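Erythrocyte binding antigen 140 (PDB 4GF2) probably binds a receptor on the host erythrocyte surface during invasion by Plasmodium falciparum, and this chain is its region of two tandem Duffy-binding-like domains. Local coordinates at residues C25-S29 / M106-G110; K31-C35 / V235-L239; E375-K380 / M457-L461. The protein carries 3 engineered substitutions. One frame throughout, in Å; residues are numbered along the deposited sequence.

How the contacts relate
Contacts 1 and 2 belong to one neighbourhood in the first Duffy-binding-like region. Their centres are 10 Å apart, and they share the two-stranded antiparallel sheet 23-27/33-37. The disulfide Cys-25 SG to Cys-35 SG, 2.0 Å, joins them. So does a probable hydrogen bond of 2.8 Å between Arg-26 O and Val-34 N. Their segments alternate along the chain. Contact 1 holds the hairpin to a loop, and contact 2 holds it to helix 213-242. Contact 3 lies in the second Duffy-binding-like region, on the opposite side of the chain's centre. Its centre is 55 Å from that of contact 1 and 49 Å from that of contact 2. A bound glycerol lies near contact 3.

Contact 1 of 3, residues C25-S29 / M106-G110; sequences CRENS and MDFGG
This is a surface contact between a β-hairpin and an interhelical loop. Residues 25-27 end strand 23-27, and Asn-28 and Ser-29 enter the turn. Residues 106-110 link helices 83-101 and 110-127. The backbones stay apart: the nearest CA atoms, of Asn-28 and Phe-108, are 7.3 Å from each other. Phe-108 (chi1 p) bridges the gap. Asn-28 CB lies over its ring face, 4.1 Å from the centroid and 15° off the normal, a CH-pi contact. Phe-108 CZ is 3.6 Å from Glu-27 O and 3.9 Å from Arg-26 NE. Arg-26 NH2 forms a long salt bridge, 3.7 Å, with Asp-107 OD1; Asp-107 OD2 is bound to Thr-112 and Lys-40. A water accepts from Asn-28 ND2 at 2.9 Å and donates to Met-106 O at 3.1 Å. Asn-28 OD1 receives the amides of Glu-30 and Ile-32, the former as an Asx turn. Gly-109 and Gly-110 have positive phi. The arrangement is a disulfide-linked β-hairpin, Cys-25 to Cys-35, set on a helical Duffy-binding-like domain.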
loop_
_atom_site.group_PDB
_atom_site.type_symbol
_atom_site.label_atom_id
_atom_site.label_comp_id
_atom_site.label_asym_id
_atom_site.label_seq_id
_atom_site.Cartn_x
_atom_site.Cartn_y
_atom_site.Cartn_z
ATOM N N CYS A 25 -17.016 14.977 -10.603
ATOM C CA CYS A 25 -18.238 14.488 -9.987
ATOM C C CYS A 25 -18.640 15.362 -8.807
ATOM O O CYS A 25 -17.820 15.676 -7.947
ATOM C CB CYS A 25 -18.057 13.037 -9.543
ATOM S SG CYS A 25 -17.672 11.918 -10.913
ATOM N N ARG A 26 -19.906 15.767 -8.796
ATOM C CA ARG A 26 -20.474 16.548 -7.706
ATOM C C ARG A 26 -21.909 16.094 -7.484
ATOM O O ARG A 26 -22.492 15.432 -8.341
ATOM C CB ARG A 26 -20.468 18.037 -8.051
ATOM C CG ARG A 26 -19.119 18.590 -8.476
ATOM C CD ARG A 26 -19.219 20.074 -8.812
ATOM N NE ARG A 26 -20.078 20.325 -9.971
ATOM C CZ ARG A 26 -19.648 20.457 -11.226
ATOM N NH1 ARG A 26 -18.355 20.367 -11.519
ATOM N NH2 ARG A 26 -20.520 20.683 -12.200
ATOM N N GLU A 27 -22.483 16.446 -6.339
ATOM C CA GLU A 27 -23.899 16.187 -6.110
ATOM C C GLU A 27 -24.693 17.458 -6.399
ATOM O O GLU A 27 -24.316 18.546 -5.964
ATOM C CB GLU A 27 -24.156 15.689 -4.682
ATOM C CG GLU A 27 -23.964 16.732 -3.597
ATOM C CD GLU A 27 -24.418 16.245 -2.229
ATOM O OE1 GLU A 27 -24.631 15.024 -2.064
ATOM O OE2 GLU A 27 -24.569 17.087 -1.319
ATOM N N ASN A 28 -25.780 17.315 -7.152
ATOM C CA ASN A 28 -26.637 18.449 -7.481
ATOM C C ASN A 28 -27.652 18.731 -6.373
ATOM O O ASN A 28 -27.600 18.123 -5.304
ATOM C CB ASN A 28 -27.347 18.214 -8.817
ATOM C CG ASN A 28 -28.309 17.042 -8.776
ATOM O OD1 ASN A 28 -28.867 16.706 -7.727
ATOM N ND2 ASN A 28 -28.513 16.413 -9.929
ATOM N N SER A 29 -28.574 19.655 -6.635
ATOM C CA SER A 29 -29.531 20.097 -5.623
ATOM C C SER A 29 -30.352 18.945 -5.049
ATOM O O SER A 29 -30.736 18.974 -3.884
ATOM C CB SER A 29 -30.469 21.158 -6.205
ATOM O OG SER A 29 -31.172 20.656 -7.328
ATOM N N MET A 106 -27.202 17.333 -17.330
ATOM C CA MET A 106 -26.821 16.958 -15.971
ATOM C C MET A 106 -25.882 17.995 -15.354
ATOM O O MET A 106 -25.768 18.091 -14.131
ATOM C CB MET A 106 -26.153 15.583 -15.971
ATOM C CG MET A 106 -27.110 14.437 -16.250
ATOM S SD MET A 106 -26.264 12.901 -16.674
ATOM C CE MET A 106 -25.713 13.267 -18.337
ATOM N N ASP A 107 -25.214 18.767 -16.208
ATOM C CA ASP A 107 -24.317 19.833 -15.766
ATOM C C ASP A 107 -25.124 20.979 -15.157
ATOM O O ASP A 107 -26.204 21.311 -15.643
ATOM C CB ASP A 107 -23.480 20.323 -16.952
ATOM C CG ASP A 107 -22.567 21.483 -16.597
ATOM O OD1 ASP A 107 -22.100 21.566 -15.440
ATOM O OD2 ASP A 107 -22.312 22.313 -17.497
ATOM N N PHE A 108 -24.602 21.578 -14.089
ATOM C CA PHE A 108 -25.346 22.592 -13.348
ATOM C C PHE A 108 -24.423 23.621 -12.700
ATOM O O PHE A 108 -23.201 23.511 -12.769
ATOM C CB PHE A 108 -26.180 21.921 -12.260
ATOM C CG PHE A 108 -25.363 21.416 -11.104
ATOM C CD1 PHE A 108 -24.707 20.198 -11.179
ATOM C CD2 PHE A 108 -25.244 22.164 -9.945
ATOM C CE1 PHE A 108 -23.954 19.733 -10.116
ATOM C CE2 PHE A 108 -24.493 21.705 -8.879
ATOM C CZ PHE A 108 -23.847 20.489 -8.964
ATOM N N GLY A 109 -25.026 24.617 -12.055
ATOM C CA GLY A 109 -24.279 25.664 -11.382
ATOM C C GLY A 109 -23.531 26.577 -12.334
ATOM O O GLY A 109 -23.533 26.367 -13.546
ATOM N N GLY A 110 -22.891 27.599 -11.775
ATOM C CA GLY A 110 -22.070 28.513 -12.549
ATOM C C GLY A 110 -22.792 29.103 -13.742
ATOM O O GLY A 110 -24.010 29.275 -13.722
HETATM O O HOH W 1 -28.318 17.908 -12.420
#

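Contact 2 of 3, residues K31-C35 / V235-L239; sequences KITVC and VLTNL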
loop_
_atom_site.group_PDB
_atom_site.type_symbol
_atom_site.label_atom_id
_atom_site.label_comp_id
_atom_site.label_asym_id
_atom_site.label_seq_id
_atom_site.Cartn_x
_atom_site.Cartn_y
_atom_site.Cartn_z
ATOM N N LYS A 31 -29.387 16.113 -4.263
ATOM C CA LYS A 31 -28.485 15.185 -3.585
ATOM C C LYS A 31 -28.037 14.064 -4.522
ATOM O O LYS A 31 -27.507 13.046 -4.076
ATOM C CB LYS A 31 -29.161 14.588 -2.348
ATOM C CG LYS A 31 -29.635 15.622 -1.342
ATOM C CD LYS A 31 -30.537 14.995 -0.291
ATOM C CE LYS A 31 -31.061 16.030 0.689
ATOM N NZ LYS A 31 -32.072 15.453 1.619
ATOM N N ILE A 32 -28.251 14.257 -5.819
ATOM C CA ILE A 32 -27.866 13.268 -6.819
ATOM C C ILE A 32 -26.460 13.557 -7.331
ATOM O O ILE A 32 -26.153 14.687 -7.714
ATOM C CB ILE A 32 -28.835 13.277 -8.018
ATOM C CG1 ILE A 32 -30.252 12.916 -7.566
ATOM C CG2 ILE A 32 -28.363 12.317 -9.104
ATOM C CD1 ILE A 32 -30.384 11.513 -7.017
ATOM N N THR A 33 -25.607 12.538 -7.335
ATOM C CA THR A 33 -24.261 12.672 -7.886
ATOM C C THR A 33 -24.283 12.564 -9.410
ATOM O O THR A 33 -24.956 11.700 -9.972
ATOM C CB THR A 33 -23.308 11.597 -7.324
ATOM O OG1 THR A 33 -23.088 11.826 -5.929
ATOM C CG2 THR A 33 -21.968 11.631 -8.044
ATOM N N VAL A 34 -23.548 13.456 -10.068
ATOM C CA VAL A 34 -23.351 13.391 -11.512
ATOM C C VAL A 34 -21.888 13.655 -11.852
ATOM O O VAL A 34 -21.183 14.329 -11.102
ATOM C CB VAL A 34 -24.224 14.420 -12.267
ATOM C CG1 VAL A 34 -25.695 14.057 -12.166
ATOM C CG2 VAL A 34 -23.975 15.829 -11.740
ATOM N N CYS A 35 -21.442 13.117 -12.986
ATOM C CA CYS A 35 -20.082 13.326 -13.464
ATOM C C CYS A 35 -20.109 14.075 -14.787
ATOM O O CYS A 35 -20.587 13.556 -15.797
ATOM C CB CYS A 35 -19.362 11.990 -13.648
ATOM S SG CYS A 35 -19.080 11.081 -12.115
ATOM N N VAL A 235 -21.343 5.964 -11.225
ATOM C CA VAL A 235 -22.272 7.084 -11.289
ATOM C C VAL A 235 -22.981 7.120 -12.636
ATOM O O VAL A 235 -24.206 7.065 -12.709
ATOM C CB VAL A 235 -21.541 8.420 -11.084
ATOM C CG1 VAL A 235 -22.420 9.590 -11.523
ATOM C CG2 VAL A 235 -21.116 8.571 -9.632
ATOM N N LEU A 236 -22.195 7.209 -13.701
ATOM C CA LEU A 236 -22.735 7.328 -15.049
ATOM C C LEU A 236 -23.657 6.161 -15.388
ATOM O O LEU A 236 -24.701 6.346 -16.015
ATOM C CB LEU A 236 -21.596 7.408 -16.071
ATOM C CG LEU A 236 -20.699 8.646 -15.976
ATOM C CD1 LEU A 236 -19.510 8.544 -16.931
ATOM C CD2 LEU A 236 -21.503 9.904 -16.261
ATOM N N THR A 237 -23.271 4.963 -14.964
ATOM C CA THR A 237 -24.008 3.758 -15.315
ATOM C C THR A 237 -25.320 3.683 -14.540
ATOM O O THR A 237 -26.322 3.175 -15.047
ATOM C CB THR A 237 -23.172 2.486 -15.059
ATOM O OG1 THR A 237 -23.429 1.528 -16.091
ATOM C CG2 THR A 237 -23.494 1.872 -13.704
ATOM N N ASN A 238 -25.314 4.189 -13.310
ATOM C CA ASN A 238 -26.528 4.232 -12.506
ATOM C C ASN A 238 -27.479 5.290 -13.045
ATOM O O ASN A 238 -28.692 5.087 -13.078
ATOM C CB ASN A 238 -26.200 4.521 -11.041
ATOM C CG ASN A 238 -25.346 3.437 -10.412
ATOM O OD1 ASN A 238 -25.286 2.311 -10.907
ATOM N ND2 ASN A 238 -24.683 3.772 -9.310
ATOM N N LEU A 239 -26.921 6.417 -13.478
ATOM C CA LEU A 239 -27.721 7.488 -14.059
ATOM C C LEU A 239 -28.414 7.023 -15.337
ATOM O O LEU A 239 -29.508 7.485 -15.664
ATOM C CB LEU A 239 -26.850 8.713 -14.341
ATOM C CG LEU A 239 -26.391 9.473 -13.096
ATOM C CD1 LEU A 239 -25.383 10.538 -13.466
ATOM C CD2 LEU A 239 -27.577 10.098 -12.373
#
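Residues 33-35 are extended and start strand 33-37. Lys-31, with positive phi (64°), and Ile-32 lead into it from the hairpin turn. Residues 235-239 form one turn of helix 213-242, with Leu-239 N bonded to Val-235 O at 2.9 Å. The short strand and helix axes approach to 8.1 Å and cross at -112°. The nearest CA pairs are Val-34 with Val-235 at 6.4 Å and Cys-35 with Leu-236 at 6.7 Å. No hydrogen bond joins the two segments, so the contact is van der Waals packing.

Val-235 points at the strand. Its CG2 is 3.6 Å from Thr-33 CG2, and its CG1 is 3.9 Å from Val-34 CA and 3.7 Å from Cys-35 SG. That sulfur is disulfide-bonded to Cys-25, in the neighbouring strand 23-27. Backbone hydrogen bonds between Arg-26 and Val-34 set the register of this antiparallel hairpin. It is a small disulfide-linked β element in an otherwise helical Duffy-binding-like domain, and here it rests on a long helix.

Leu-239, one turn after Val-235, also points toward the strand. Its CD2 meets Ile-32 CG2 at 4.0 Å. Its CD1 lies 3.7 Å from Thr-33 O and 3.8 Å from Val-34 CG1, although the CA-to-CB bond of Val-34 points away from the helix. Leu-236 starts sideways, but its CD2 reaches Cys-35 CB at 4.0 Å and Cys-35 O at 3.8 Å. Beyond the segments, Ile-180 and Trp-183 of helix 175-202 touch Leu-236, and Met-106 touches both Val-34 and Leu-239.

Contact 3 of 3, residues E375-K380 / M457-L461; sequences EAQLLK and MSAVL
This buried contact lies inside the second Duffy-binding-like domain, a mainly helical fold. It joins the C-terminal part of helix 361-382 to the chain that leaves helix 435-457. Residues 375-380 are regular α-helix, with Leu-379 N to Glu-375 O at 2.9 Å and Lys-380 N to Ala-376 O at 2.8 Å. After Met-457 the phi/psi values are -77/-8 for Ser-458, -69/-19 for Ala-459 and -90/4 for Val-460. Leu-461 then turns extended, at -106/139, and its N is 3.2 Å from Ser-458 O in a hydrogen bond. The closest CA pairs are Ala-376 with Met-457, 5.2 Å, and Gln-377 with Val-460, 6.5 Å.

The apolar part centres on Ala-376, whose small side chain permits this approach. Its CB lies 4.2 Å from Met-457 CB, 4.0 Å from Val-460 CG1 and 3.6 Å from Met-457 O. Val-460 (chi1 m) points at the helix. Its CG2 is 3.9 Å from Ala-376 O, and its CG1 is 4.3 Å from Gln-377 CG. Met-457 CE reaches Glu-375 CG at 4.3 Å.

The polar ends of two helix residues turn to other partners. Glu-375 binds Ser-398 and Lys-319, and a glycerol, probably from the crystallisation liquor, lies about 5 Å from its side chain. Gln-377 NE2 donates to Ala-303 O. One hydrogen bond links the segments. Lys-380 (chi1 t, chi2 p, chi3 t, chi4 m) packs its CB 4.1 Å from Val-460 CB. Its NZ also bonds Ser-304 OG, and it donates to Val-460 O at 2.7 Å.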
loop_
_atom_site.group_PDB
_atom_site.type_symbol
_atom_site.label_atom_id
_atom_site.label_comp_id
_atom_site.label_asym_id
_atom_site.label_seq_id
_atom_site.Cartn_x
_atom_site.Cartn_y
_atom_site.Cartn_z
ATOM N N GLU A 375 12.472 -13.554 8.030
ATOM C CA GLU A 375 12.936 -13.887 9.368
ATOM C C GLU A 375 12.381 -15.251 9.769
ATOM O O GLU A 375 13.109 -16.102 10.273
ATOM C CB GLU A 375 12.509 -12.824 10.378
ATOM C CG GLU A 375 12.889 -13.143 11.819
ATOM C CD GLU A 375 14.389 -13.198 12.039
ATOM O OE1 GLU A 375 15.148 -12.846 11.109
ATOM O OE2 GLU A 375 14.816 -13.586 13.148
ATOM N N ALA A 376 11.092 -15.461 9.522
ATOM C CA ALA A 376 10.451 -16.721 9.885
ATOM C C ALA A 376 11.068 -17.876 9.112
ATOM O O ALA A 376 11.432 -18.897 9.693
ATOM C CB ALA A 376 8.955 -16.654 9.632
ATOM N N GLN A 377 11.189 -17.711 7.800
ATOM C CA GLN A 377 11.753 -18.758 6.960
ATOM C C GLN A 377 13.184 -19.076 7.380
ATOM O O GLN A 377 13.545 -20.240 7.536
ATOM C CB GLN A 377 11.733 -18.341 5.491
ATOM C CG GLN A 377 10.371 -18.405 4.830
ATOM C CD GLN A 377 10.425 -17.955 3.383
ATOM O OE1 GLN A 377 11.150 -17.020 3.046
ATOM N NE2 GLN A 377 9.673 -18.629 2.519
ATOM N N LEU A 378 13.994 -18.037 7.557
ATOM C CA LEU A 378 15.390 -18.213 7.940
ATOM C C LEU A 378 15.516 -18.930 9.273
ATOM O O LEU A 378 16.362 -19.810 9.435
ATOM C CB LEU A 378 16.093 -16.867 8.018
ATOM C CG LEU A 378 16.247 -16.171 6.675
ATOM C CD1 LEU A 378 16.800 -14.778 6.873
ATOM C CD2 LEU A 378 17.148 -16.985 5.779
ATOM N N LEU A 379 14.678 -18.543 10.228
ATOM C CA LEU A 379 14.643 -19.205 11.523
ATOM C C LEU A 379 14.228 -20.659 11.355
ATOM O O LEU A 379 14.868 -21.563 11.889
ATOM C CB LEU A 379 13.678 -18.491 12.469
ATOM C CG LEU A 379 14.151 -17.139 13.010
ATOM C CD1 LEU A 379 13.035 -16.473 13.791
ATOM C CD2 LEU A 379 15.389 -17.300 13.879
ATOM N N LYS A 380 13.154 -20.880 10.606
ATOM C CA LYS A 380 12.669 -22.231 10.362
ATOM C C LYS A 380 13.770 -23.085 9.751
ATOM O O LYS A 380 13.925 -24.254 10.101
ATOM C CB LYS A 380 11.453 -22.209 9.435
ATOM C CG LYS A 380 10.947 -23.589 9.034
ATOM C CD LYS A 380 10.599 -24.437 10.247
ATOM C CE LYS A 380 10.028 -25.790 9.843
ATOM N NZ LYS A 380 8.702 -25.665 9.179
ATOM N N MET A 457 4.299 -14.937 9.809
ATOM C CA MET A 457 5.407 -15.586 10.504
ATOM C C MET A 457 5.009 -16.970 10.988
ATOM O O MET A 457 5.835 -17.879 11.032
ATOM C CB MET A 457 5.875 -14.742 11.691
ATOM C CG MET A 457 6.530 -13.426 11.303
ATOM S SD MET A 457 7.263 -12.593 12.727
ATOM C CE MET A 457 8.736 -13.574 12.986
ATOM N N SER A 458 3.740 -17.128 11.349
ATOM C CA SER A 458 3.248 -18.387 11.886
ATOM C C SER A 458 3.041 -19.423 10.789
ATOM O O SER A 458 2.764 -20.593 11.071
ATOM C CB SER A 458 1.935 -18.164 12.638
ATOM O OG SER A 458 0.924 -17.667 11.777
ATOM N N ALA A 459 3.180 -18.991 9.540
ATOM C CA ALA A 459 2.941 -19.865 8.396
ATOM C C ALA A 459 3.999 -20.955 8.264
ATOM O O ALA A 459 3.776 -21.962 7.595
ATOM C CB ALA A 459 2.880 -19.046 7.123
ATOM N N VAL A 460 5.150 -20.757 8.898
ATOM C CA VAL A 460 6.239 -21.725 8.794
ATOM C C VAL A 460 6.186 -22.799 9.881
ATOM O O VAL A 460 7.075 -23.648 9.960
ATOM C CB VAL A 460 7.612 -21.035 8.849
ATOM C CG1 VAL A 460 7.703 -19.956 7.782
ATOM C CG2 VAL A 460 7.867 -20.452 10.233
ATOM N N LEU A 461 5.142 -22.771 10.704
ATOM C CA LEU A 461 5.010 -23.723 11.805
ATOM C C LEU A 461 3.957 -24.795 11.527
ATOM O O LEU A 461 2.885 -24.502 10.997
ATOM C CB LEU A 461 4.631 -22.985 13.089
ATOM C CG LEU A 461 5.604 -21.913 13.572
ATOM C CD1 LEU A 461 4.950 -21.067 14.649
ATOM C CD2 LEU A 461 6.886 -22.542 14.091
#